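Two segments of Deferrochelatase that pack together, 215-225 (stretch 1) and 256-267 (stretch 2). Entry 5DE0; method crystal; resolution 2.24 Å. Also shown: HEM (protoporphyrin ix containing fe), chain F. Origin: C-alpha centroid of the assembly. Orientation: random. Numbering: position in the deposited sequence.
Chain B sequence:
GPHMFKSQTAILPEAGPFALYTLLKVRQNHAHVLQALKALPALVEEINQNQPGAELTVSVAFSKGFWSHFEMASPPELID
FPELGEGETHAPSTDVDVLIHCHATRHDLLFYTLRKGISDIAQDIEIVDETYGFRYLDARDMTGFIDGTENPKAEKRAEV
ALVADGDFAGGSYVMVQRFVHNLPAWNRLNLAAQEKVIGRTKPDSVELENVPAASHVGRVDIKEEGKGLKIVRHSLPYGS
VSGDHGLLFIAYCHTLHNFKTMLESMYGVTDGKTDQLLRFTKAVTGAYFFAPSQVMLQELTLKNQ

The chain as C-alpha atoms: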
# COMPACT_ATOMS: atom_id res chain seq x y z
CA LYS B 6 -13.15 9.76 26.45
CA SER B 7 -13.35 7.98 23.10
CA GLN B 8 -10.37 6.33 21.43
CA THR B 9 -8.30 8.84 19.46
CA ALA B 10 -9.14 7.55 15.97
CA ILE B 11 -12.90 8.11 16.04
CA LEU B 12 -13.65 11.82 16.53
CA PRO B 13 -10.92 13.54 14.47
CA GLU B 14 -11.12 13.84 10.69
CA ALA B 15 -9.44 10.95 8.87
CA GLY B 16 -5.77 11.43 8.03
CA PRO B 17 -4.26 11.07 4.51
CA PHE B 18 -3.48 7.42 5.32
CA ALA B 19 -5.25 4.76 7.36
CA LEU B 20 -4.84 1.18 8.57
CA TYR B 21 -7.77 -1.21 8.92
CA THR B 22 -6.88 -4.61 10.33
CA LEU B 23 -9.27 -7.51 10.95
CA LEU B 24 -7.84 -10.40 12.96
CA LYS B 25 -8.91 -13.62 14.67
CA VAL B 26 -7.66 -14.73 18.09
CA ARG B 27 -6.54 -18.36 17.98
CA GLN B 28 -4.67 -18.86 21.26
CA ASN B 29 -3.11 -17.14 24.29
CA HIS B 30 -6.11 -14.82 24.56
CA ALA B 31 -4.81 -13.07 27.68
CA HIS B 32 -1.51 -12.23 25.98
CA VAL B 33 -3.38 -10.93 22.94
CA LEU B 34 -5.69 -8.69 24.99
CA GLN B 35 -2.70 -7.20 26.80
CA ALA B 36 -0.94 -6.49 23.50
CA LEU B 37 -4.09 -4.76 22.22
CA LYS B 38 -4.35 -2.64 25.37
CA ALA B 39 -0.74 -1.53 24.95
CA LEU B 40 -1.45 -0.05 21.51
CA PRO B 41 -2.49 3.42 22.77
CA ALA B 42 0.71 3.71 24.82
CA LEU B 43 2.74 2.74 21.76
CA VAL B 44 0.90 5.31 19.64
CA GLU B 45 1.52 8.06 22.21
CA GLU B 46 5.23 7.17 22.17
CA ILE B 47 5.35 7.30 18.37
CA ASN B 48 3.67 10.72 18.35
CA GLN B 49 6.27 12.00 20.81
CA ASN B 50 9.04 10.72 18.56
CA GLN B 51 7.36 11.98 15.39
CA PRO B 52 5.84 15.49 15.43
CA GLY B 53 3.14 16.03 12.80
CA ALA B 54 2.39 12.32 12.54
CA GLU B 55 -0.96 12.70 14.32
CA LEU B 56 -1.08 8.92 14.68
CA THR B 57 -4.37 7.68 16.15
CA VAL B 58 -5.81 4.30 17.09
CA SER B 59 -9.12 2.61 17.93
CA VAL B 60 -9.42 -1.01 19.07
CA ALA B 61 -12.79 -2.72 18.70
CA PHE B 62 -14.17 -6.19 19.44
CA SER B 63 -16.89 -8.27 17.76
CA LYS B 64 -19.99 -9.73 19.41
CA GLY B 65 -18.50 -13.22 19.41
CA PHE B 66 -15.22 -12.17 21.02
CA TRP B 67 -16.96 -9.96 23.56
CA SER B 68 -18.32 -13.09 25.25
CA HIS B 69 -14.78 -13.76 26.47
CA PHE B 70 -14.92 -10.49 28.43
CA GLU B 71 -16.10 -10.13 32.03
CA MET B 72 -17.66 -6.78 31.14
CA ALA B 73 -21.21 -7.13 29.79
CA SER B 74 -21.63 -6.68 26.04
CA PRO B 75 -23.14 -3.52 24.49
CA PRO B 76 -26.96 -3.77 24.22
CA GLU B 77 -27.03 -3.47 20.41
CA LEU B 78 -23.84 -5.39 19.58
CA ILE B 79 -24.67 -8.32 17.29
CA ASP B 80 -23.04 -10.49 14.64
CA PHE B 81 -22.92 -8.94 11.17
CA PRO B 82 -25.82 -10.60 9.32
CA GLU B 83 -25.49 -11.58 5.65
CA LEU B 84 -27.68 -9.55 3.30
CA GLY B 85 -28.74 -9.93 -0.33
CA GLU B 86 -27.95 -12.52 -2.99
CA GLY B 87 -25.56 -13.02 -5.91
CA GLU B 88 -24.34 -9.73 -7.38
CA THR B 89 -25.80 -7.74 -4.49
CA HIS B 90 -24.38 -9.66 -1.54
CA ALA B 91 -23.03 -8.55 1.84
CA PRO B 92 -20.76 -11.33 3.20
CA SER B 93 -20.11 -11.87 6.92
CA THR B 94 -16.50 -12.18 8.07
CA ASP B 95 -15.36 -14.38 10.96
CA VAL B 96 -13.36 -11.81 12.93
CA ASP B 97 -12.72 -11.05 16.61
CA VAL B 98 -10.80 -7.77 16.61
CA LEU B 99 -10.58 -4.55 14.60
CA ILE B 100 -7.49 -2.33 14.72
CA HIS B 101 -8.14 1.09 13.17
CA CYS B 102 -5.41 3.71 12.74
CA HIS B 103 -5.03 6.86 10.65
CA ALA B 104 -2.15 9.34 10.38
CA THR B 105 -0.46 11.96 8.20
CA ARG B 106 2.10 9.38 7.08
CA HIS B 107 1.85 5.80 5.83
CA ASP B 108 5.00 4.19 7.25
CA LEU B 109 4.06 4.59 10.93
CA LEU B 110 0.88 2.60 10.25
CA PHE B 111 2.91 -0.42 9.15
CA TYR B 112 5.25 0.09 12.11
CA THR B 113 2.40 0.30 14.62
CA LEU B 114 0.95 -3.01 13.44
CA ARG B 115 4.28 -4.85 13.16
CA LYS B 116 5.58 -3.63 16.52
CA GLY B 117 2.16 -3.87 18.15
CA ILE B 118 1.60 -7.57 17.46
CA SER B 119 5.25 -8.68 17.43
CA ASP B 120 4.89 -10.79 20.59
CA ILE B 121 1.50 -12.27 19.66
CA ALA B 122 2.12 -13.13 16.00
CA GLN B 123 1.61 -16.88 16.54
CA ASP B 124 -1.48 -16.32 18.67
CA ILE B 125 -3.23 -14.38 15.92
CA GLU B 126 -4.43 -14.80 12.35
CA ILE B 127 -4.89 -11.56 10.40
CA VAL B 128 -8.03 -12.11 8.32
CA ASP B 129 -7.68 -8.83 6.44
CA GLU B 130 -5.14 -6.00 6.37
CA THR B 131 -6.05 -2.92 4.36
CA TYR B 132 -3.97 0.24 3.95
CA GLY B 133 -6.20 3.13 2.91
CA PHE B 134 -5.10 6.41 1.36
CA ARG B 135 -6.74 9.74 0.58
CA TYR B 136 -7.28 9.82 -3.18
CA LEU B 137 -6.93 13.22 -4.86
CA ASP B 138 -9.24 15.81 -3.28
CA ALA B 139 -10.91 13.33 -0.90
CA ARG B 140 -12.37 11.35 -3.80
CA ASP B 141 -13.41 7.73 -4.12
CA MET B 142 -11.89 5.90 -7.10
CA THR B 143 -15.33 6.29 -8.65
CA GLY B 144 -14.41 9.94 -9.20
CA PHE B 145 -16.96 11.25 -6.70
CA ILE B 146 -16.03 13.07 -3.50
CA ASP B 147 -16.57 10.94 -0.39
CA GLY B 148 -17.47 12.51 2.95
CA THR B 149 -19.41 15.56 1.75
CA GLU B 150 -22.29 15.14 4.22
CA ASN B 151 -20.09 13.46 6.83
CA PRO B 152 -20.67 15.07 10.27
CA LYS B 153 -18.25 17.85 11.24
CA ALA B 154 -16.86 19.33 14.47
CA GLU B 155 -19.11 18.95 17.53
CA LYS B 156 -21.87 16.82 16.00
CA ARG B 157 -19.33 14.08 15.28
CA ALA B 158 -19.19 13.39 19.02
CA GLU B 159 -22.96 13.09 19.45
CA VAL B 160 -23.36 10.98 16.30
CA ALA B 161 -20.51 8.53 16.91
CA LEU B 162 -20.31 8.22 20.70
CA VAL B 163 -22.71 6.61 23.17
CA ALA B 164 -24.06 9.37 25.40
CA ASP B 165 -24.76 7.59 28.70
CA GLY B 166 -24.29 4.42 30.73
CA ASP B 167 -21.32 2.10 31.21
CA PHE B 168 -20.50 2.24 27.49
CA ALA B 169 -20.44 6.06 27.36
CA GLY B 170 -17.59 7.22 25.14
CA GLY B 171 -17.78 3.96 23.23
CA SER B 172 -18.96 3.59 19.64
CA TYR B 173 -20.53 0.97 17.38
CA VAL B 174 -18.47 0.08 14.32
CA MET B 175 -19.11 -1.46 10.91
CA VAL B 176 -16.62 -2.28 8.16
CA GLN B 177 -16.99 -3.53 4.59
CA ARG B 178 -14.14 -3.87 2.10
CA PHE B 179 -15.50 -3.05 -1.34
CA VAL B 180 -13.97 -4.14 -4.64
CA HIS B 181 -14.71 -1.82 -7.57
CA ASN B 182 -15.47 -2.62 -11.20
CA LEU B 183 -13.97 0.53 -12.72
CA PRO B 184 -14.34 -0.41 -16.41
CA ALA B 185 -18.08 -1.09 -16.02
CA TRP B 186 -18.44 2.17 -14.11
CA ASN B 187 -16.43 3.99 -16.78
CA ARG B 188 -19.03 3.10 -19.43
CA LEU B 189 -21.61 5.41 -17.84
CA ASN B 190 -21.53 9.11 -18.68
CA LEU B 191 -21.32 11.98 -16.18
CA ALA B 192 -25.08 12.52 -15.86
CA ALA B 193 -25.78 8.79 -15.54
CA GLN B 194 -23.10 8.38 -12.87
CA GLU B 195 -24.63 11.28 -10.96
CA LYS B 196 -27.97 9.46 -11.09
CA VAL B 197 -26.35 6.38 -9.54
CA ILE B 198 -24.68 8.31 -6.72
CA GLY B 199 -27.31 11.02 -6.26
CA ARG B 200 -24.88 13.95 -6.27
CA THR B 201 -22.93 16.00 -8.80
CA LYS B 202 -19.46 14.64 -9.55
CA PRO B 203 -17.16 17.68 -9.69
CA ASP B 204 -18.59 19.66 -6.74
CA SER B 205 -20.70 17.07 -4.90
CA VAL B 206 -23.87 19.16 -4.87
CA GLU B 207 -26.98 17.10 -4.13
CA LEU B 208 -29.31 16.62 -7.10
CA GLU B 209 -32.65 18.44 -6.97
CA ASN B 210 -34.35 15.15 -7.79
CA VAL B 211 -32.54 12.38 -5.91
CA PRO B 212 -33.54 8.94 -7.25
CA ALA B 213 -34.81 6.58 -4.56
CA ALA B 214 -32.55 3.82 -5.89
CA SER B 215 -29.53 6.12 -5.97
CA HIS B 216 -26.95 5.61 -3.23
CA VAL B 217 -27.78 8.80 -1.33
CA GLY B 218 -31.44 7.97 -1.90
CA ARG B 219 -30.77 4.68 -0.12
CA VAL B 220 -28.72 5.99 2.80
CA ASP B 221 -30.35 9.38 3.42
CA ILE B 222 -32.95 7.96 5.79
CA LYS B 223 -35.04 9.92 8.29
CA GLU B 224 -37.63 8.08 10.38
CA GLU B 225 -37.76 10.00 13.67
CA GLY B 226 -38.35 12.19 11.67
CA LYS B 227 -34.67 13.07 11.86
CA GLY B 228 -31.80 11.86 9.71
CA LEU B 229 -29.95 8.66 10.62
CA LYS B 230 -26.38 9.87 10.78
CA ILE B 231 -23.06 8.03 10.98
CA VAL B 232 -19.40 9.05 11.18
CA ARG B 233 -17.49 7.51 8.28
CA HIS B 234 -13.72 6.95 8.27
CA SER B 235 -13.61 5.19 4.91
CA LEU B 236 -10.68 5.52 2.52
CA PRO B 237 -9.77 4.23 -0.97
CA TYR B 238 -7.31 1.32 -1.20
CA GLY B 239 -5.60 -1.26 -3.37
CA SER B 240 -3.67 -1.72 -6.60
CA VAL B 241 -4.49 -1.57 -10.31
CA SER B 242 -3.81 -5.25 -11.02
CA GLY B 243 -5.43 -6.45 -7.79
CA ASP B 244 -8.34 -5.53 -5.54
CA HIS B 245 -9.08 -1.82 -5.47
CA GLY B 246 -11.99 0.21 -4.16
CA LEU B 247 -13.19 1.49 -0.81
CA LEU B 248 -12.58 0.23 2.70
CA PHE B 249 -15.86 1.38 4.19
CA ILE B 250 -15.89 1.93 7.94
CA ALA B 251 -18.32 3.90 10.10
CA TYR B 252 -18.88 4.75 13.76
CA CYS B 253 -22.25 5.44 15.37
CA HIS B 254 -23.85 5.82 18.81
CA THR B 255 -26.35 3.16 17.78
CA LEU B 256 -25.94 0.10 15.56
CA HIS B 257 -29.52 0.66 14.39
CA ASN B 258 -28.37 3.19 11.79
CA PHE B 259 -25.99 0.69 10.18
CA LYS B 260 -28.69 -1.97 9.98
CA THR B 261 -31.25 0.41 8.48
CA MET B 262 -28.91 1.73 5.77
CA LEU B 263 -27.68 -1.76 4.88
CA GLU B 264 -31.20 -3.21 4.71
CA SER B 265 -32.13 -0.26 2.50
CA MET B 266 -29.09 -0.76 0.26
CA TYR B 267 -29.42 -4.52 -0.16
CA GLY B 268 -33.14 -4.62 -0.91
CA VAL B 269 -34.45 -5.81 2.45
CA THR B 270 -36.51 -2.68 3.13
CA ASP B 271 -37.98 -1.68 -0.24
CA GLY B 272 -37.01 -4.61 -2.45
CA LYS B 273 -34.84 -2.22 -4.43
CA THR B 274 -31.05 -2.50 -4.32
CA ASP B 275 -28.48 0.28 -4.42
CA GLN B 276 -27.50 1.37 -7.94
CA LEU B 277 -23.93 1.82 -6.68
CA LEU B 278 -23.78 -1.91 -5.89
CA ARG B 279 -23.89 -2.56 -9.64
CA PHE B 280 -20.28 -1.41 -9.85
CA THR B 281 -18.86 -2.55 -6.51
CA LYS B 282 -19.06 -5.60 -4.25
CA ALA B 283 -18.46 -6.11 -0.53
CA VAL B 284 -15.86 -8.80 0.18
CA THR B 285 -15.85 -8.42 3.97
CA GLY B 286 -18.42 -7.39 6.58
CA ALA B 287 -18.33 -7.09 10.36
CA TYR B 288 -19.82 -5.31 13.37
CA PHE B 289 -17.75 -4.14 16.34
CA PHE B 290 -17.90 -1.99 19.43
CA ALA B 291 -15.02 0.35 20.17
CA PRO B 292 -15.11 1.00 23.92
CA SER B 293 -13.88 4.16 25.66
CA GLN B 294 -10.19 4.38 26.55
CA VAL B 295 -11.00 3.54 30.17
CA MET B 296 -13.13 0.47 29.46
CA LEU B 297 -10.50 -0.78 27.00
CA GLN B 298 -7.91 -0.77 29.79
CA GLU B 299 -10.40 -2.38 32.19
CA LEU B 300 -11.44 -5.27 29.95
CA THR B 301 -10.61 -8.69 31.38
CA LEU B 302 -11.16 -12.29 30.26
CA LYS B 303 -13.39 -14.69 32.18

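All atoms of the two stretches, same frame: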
# COMPACT_ATOMS: atom_id res chain seq x y z
N SER B 215 -30.88 5.59 -6.02
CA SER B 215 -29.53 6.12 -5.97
C SER B 215 -28.94 5.88 -4.59
O SER B 215 -29.68 5.67 -3.63
CB SER B 215 -29.51 7.62 -6.30
OG SER B 215 -29.98 8.38 -5.21
N HIS B 216 -27.62 5.93 -4.48
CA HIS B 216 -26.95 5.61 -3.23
C HIS B 216 -27.38 6.53 -2.08
O HIS B 216 -27.75 6.05 -1.01
CB HIS B 216 -25.43 5.68 -3.39
CG HIS B 216 -24.69 5.21 -2.18
ND1 HIS B 216 -24.77 3.92 -1.71
CD2 HIS B 216 -23.87 5.87 -1.32
CE1 HIS B 216 -24.02 3.80 -0.63
NE2 HIS B 216 -23.47 4.97 -0.37
N VAL B 217 -27.33 7.83 -2.32
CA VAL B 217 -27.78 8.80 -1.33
C VAL B 217 -29.26 8.59 -1.03
O VAL B 217 -29.70 8.70 0.11
CB VAL B 217 -27.53 10.25 -1.79
CG1 VAL B 217 -28.12 11.25 -0.80
CG2 VAL B 217 -26.03 10.49 -1.95
N GLY B 218 -30.03 8.27 -2.07
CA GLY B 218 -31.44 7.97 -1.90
C GLY B 218 -31.67 6.78 -0.98
O GLY B 218 -32.69 6.69 -0.30
N ARG B 219 -30.70 5.87 -0.96
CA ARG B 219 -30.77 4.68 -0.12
C ARG B 219 -30.34 4.94 1.31
O ARG B 219 -30.89 4.38 2.25
CB ARG B 219 -29.92 3.55 -0.71
CG ARG B 219 -30.36 3.03 -2.07
CD ARG B 219 -31.56 2.09 -1.96
NE ARG B 219 -32.83 2.81 -1.83
CZ ARG B 219 -34.01 2.22 -1.72
NH1 ARG B 219 -34.10 0.90 -1.73
NH2 ARG B 219 -35.11 2.95 -1.60
N VAL B 220 -29.34 5.81 1.49
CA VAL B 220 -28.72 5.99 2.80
C VAL B 220 -29.18 7.26 3.51
O VAL B 220 -28.97 7.39 4.72
CB VAL B 220 -27.18 6.01 2.69
CG1 VAL B 220 -26.68 4.73 2.05
CG2 VAL B 220 -26.72 7.23 1.91
N ASP B 221 -29.79 8.19 2.78
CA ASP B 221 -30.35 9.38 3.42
C ASP B 221 -31.72 9.04 3.99
O ASP B 221 -32.75 9.32 3.38
CB ASP B 221 -30.45 10.55 2.43
CG ASP B 221 -30.89 11.84 3.10
OD1 ASP B 221 -32.12 12.08 3.17
OD2 ASP B 221 -30.02 12.60 3.55
N ILE B 222 -31.72 8.42 5.16
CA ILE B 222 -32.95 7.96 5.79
C ILE B 222 -33.30 8.77 7.04
O ILE B 222 -32.46 8.93 7.93
CB ILE B 222 -32.86 6.47 6.17
CG1 ILE B 222 -32.48 5.63 4.95
CG2 ILE B 222 -34.17 5.98 6.76
CD1 ILE B 222 -32.20 4.18 5.27
N LYS B 223 -34.52 9.29 7.08
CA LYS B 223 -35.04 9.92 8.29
C LYS B 223 -36.37 9.27 8.66
O LYS B 223 -37.26 9.14 7.83
CB LYS B 223 -35.19 11.44 8.10
CG LYS B 223 -36.07 11.87 6.93
CD LYS B 223 -36.26 13.38 6.92
CE LYS B 223 -37.30 13.81 5.90
NZ LYS B 223 -37.54 15.28 5.93
N GLU B 224 -36.48 8.86 9.92
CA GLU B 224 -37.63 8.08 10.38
C GLU B 224 -38.18 8.61 11.70
O GLU B 224 -39.26 8.22 12.14
CB GLU B 224 -37.23 6.62 10.54
CG GLU B 224 -35.97 6.44 11.37
CD GLU B 224 -35.76 5.03 11.87
OE1 GLU B 224 -35.33 4.87 13.03
OE2 GLU B 224 -36.02 4.07 11.10
N GLU B 225 -37.43 9.51 12.33
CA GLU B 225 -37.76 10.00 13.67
C GLU B 225 -38.90 11.03 13.82
O GLU B 225 -39.66 10.93 14.79
CB GLU B 225 -36.49 10.57 14.32
CG GLU B 225 -35.26 9.69 14.15
CD GLU B 225 -34.52 9.42 15.45
OE1 GLU B 225 -34.60 10.26 16.37
OE2 GLU B 225 -33.87 8.36 15.54
N LEU B 256 -26.15 1.01 16.68
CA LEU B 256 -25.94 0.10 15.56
C LEU B 256 -27.15 0.08 14.63
O LEU B 256 -27.08 -0.39 13.50
CB LEU B 256 -25.63 -1.31 16.08
CG LEU B 256 -25.20 -2.39 15.08
CD1 LEU B 256 -24.03 -3.18 15.65
CD2 LEU B 256 -26.36 -3.31 14.75
N HIS B 257 -28.26 0.62 15.13
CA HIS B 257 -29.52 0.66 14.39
C HIS B 257 -29.38 1.36 13.04
O HIS B 257 -29.99 0.95 12.06
CB HIS B 257 -30.60 1.34 15.23
CG HIS B 257 -31.94 1.38 14.57
ND1 HIS B 257 -32.69 0.25 14.33
CD2 HIS B 257 -32.67 2.43 14.11
CE1 HIS B 257 -33.82 0.60 13.74
NE2 HIS B 257 -33.83 1.91 13.60
N ASN B 258 -28.59 2.43 13.01
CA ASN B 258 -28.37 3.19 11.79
C ASN B 258 -27.68 2.37 10.70
O ASN B 258 -28.05 2.45 9.53
CB ASN B 258 -27.55 4.45 12.08
CG ASN B 258 -28.33 5.46 12.90
OD1 ASN B 258 -29.44 5.18 13.36
ND2 ASN B 258 -27.76 6.65 13.07
N PHE B 259 -26.68 1.58 11.10
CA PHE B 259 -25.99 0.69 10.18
C PHE B 259 -26.97 -0.29 9.54
O PHE B 259 -27.02 -0.44 8.32
CB PHE B 259 -24.88 -0.09 10.89
CG PHE B 259 -23.79 0.77 11.47
CD1 PHE B 259 -23.54 2.03 10.96
CD2 PHE B 259 -23.02 0.31 12.52
CE1 PHE B 259 -22.54 2.82 11.50
CE2 PHE B 259 -22.02 1.09 13.06
CZ PHE B 259 -21.78 2.34 12.55
N LYS B 260 -27.75 -0.94 10.40
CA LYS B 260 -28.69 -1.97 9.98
C LYS B 260 -29.76 -1.43 9.04
O LYS B 260 -30.15 -2.09 8.09
CB LYS B 260 -29.34 -2.60 11.22
CG LYS B 260 -30.42 -3.62 10.93
CD LYS B 260 -30.90 -4.27 12.22
CE LYS B 260 -32.16 -5.10 12.01
NZ LYS B 260 -33.31 -4.24 11.63
N THR B 261 -30.21 -0.20 9.30
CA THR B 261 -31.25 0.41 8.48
C THR B 261 -30.72 0.76 7.09
O THR B 261 -31.38 0.48 6.09
CB THR B 261 -31.80 1.69 9.14
OG1 THR B 261 -32.24 1.38 10.47
CG2 THR B 261 -32.98 2.23 8.34
N MET B 262 -29.54 1.36 7.04
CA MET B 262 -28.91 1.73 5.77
C MET B 262 -28.59 0.50 4.93
O MET B 262 -28.80 0.49 3.72
CB MET B 262 -27.64 2.54 6.01
CG MET B 262 -27.86 3.88 6.68
SD MET B 262 -26.30 4.70 7.06
CE MET B 262 -26.88 6.13 7.96
N LEU B 263 -28.06 -0.54 5.57
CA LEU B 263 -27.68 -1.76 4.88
C LEU B 263 -28.90 -2.52 4.34
O LEU B 263 -28.87 -3.05 3.23
CB LEU B 263 -26.86 -2.67 5.80
CG LEU B 263 -25.42 -2.22 6.05
CD1 LEU B 263 -24.79 -3.05 7.16
CD2 LEU B 263 -24.59 -2.32 4.78
N GLU B 264 -29.96 -2.56 5.14
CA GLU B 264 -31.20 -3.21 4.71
C GLU B 264 -31.87 -2.43 3.59
O GLU B 264 -32.58 -3.00 2.76
CB GLU B 264 -32.16 -3.37 5.89
CG GLU B 264 -31.78 -4.50 6.85
CD GLU B 264 -32.68 -4.57 8.06
OE1 GLU B 264 -33.51 -3.65 8.25
OE2 GLU B 264 -32.57 -5.54 8.83
N SER B 265 -31.62 -1.12 3.56
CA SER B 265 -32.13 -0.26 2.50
C SER B 265 -31.31 -0.44 1.23
O SER B 265 -31.85 -0.42 0.12
CB SER B 265 -32.12 1.20 2.94
OG SER B 265 -32.54 2.06 1.90
N MET B 266 -30.00 -0.62 1.39
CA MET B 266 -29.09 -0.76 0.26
C MET B 266 -29.23 -2.12 -0.43
O MET B 266 -29.15 -2.21 -1.65
CB MET B 266 -27.64 -0.56 0.70
CG MET B 266 -27.25 0.88 0.95
SD MET B 266 -25.56 1.03 1.56
CE MET B 266 -24.67 0.18 0.26
N TYR B 267 -29.44 -3.16 0.37
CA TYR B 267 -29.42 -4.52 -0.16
C TYR B 267 -30.82 -5.10 -0.37
O TYR B 267 -30.99 -6.32 -0.40
CB TYR B 267 -28.59 -5.43 0.76
CG TYR B 267 -27.10 -5.23 0.59
CD1 TYR B 267 -26.37 -6.04 -0.27
CD2 TYR B 267 -26.43 -4.23 1.29
CE1 TYR B 267 -25.01 -5.87 -0.43
CE2 TYR B 267 -25.06 -4.05 1.13
CZ TYR B 267 -24.36 -4.87 0.27
OH TYR B 267 -23.00 -4.70 0.11
CHA HEM F . -22.74 9.39 1.17
CHB HEM F . -23.38 5.59 4.12
CHC HEM F . -21.02 2.71 0.99
CHD HEM F . -19.65 6.65 -1.48
C1A HEM F . -23.13 8.61 2.24
C2A HEM F . -23.87 9.06 3.40
C3A HEM F . -24.05 8.01 4.21
C4A HEM F . -23.42 6.86 3.59
CMA HEM F . -24.79 8.00 5.57
CAA HEM F . -24.38 10.50 3.64
CBA HEM F . -25.88 10.55 3.34
CGA HEM F . -26.37 11.97 3.41
O1A HEM F . -26.15 12.72 2.42
O2A HEM F . -26.98 12.34 4.44
C1B HEM F . -22.88 4.47 3.49
C2B HEM F . -23.08 3.11 3.91
C3B HEM F . -22.44 2.30 3.07
C4B HEM F . -21.79 3.13 2.06
CMB HEM F . -23.90 2.65 5.14
CAB HEM F . -22.44 0.76 3.22
CBB HEM F . -21.74 -0.03 2.40
C1C HEM F . -20.41 3.52 0.06
C2C HEM F . -19.52 3.10 -1.01
C3C HEM F . -19.15 4.20 -1.69
C4C HEM F . -19.79 5.34 -1.07
CMC HEM F . -19.12 1.63 -1.27
CAC HEM F . -18.22 4.35 -2.93
CBC HEM F . -17.70 3.34 -3.62
C1D HEM F . -20.43 7.72 -1.09
C2D HEM F . -20.55 8.97 -1.81
C3D HEM F . -21.52 9.83 -0.98
C4D HEM F . -21.88 9.01 0.15
CMD HEM F . -19.86 9.37 -3.13
CAD HEM F . -22.00 11.26 -1.30
CBD HEM F . -21.03 12.29 -0.74
CGD HEM F . -21.02 12.22 0.77
O1D HEM F . -20.09 11.58 1.33
O2D HEM F . -21.93 12.80 1.41
NA HEM F . -22.87 7.26 2.39
NB HEM F . -22.09 4.45 2.35
NC HEM F . -20.55 4.90 -0.01
ND HEM F . -21.23 7.79 0.05
FE HEM F . -21.74 6.10 1.13

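A short helix, 216-220, and the segment that follows it pack obliquely against the longer helix, along the face carrying His257, Thr261, Met262, Ser265 and Met266, in a small, mixed polar and apolar contact pinned by one good hydrogen bond and bordering the heme ligand His216. The two helix axes run at 135° and come within 9.0 Å, and the contact buries 472 Å² in total. Backbones draw close where Val220 CA lies 5.2 Å from Met262 CA and Arg219 CA 5.7 Å from Met266 CA.

The pin is Ser265. Its hydroxyl donates to the carbonyl of Arg219, OG to O 2.9 Å, near the end of the short helix, where no Ile222 or Lys223 amide takes up that oxygen. A small polar side chain pointing toward the partner fits here: it satisfies a buried carbonyl and still lets the helix come near. Arg219 lays its side chain by the C-terminal end of the other helix, one face of its guanidinium over Ser265 OG, and NH1 adds a weak hydrogen bond to Ser265 O at 3.2 Å.

Around this, unbranched and flexible methionines fill the space beside the heme. Met266, with chi3 turned to p, sets CE 3.8 Å from His216 CE1, at the ring edge, while His216 NE2 binds HEM FE at 2.5 Å. Met266 SD meets Val220 CG1 at 3.9 Å. Met262 CE lies 4.1 Å from Val220 O and 3.7 Å from HEM CMA, so the same side chain serves protein and cofactor.

Beyond the helix, Ile222 points toward its partner, and its CD1 reaches Thr261 CG2 at 3.7 Å and Ser265 CB at 3.8 Å. Thr261 OG1 bonds to His257 O at 2.8 Å, so the hydroxyl is satisfied within its own helix while CG2 meets Ile222 CD1. At the exposed margin, His257 NE2 gives Glu224 OE1 a weak hydrogen bond of 3.4 Å.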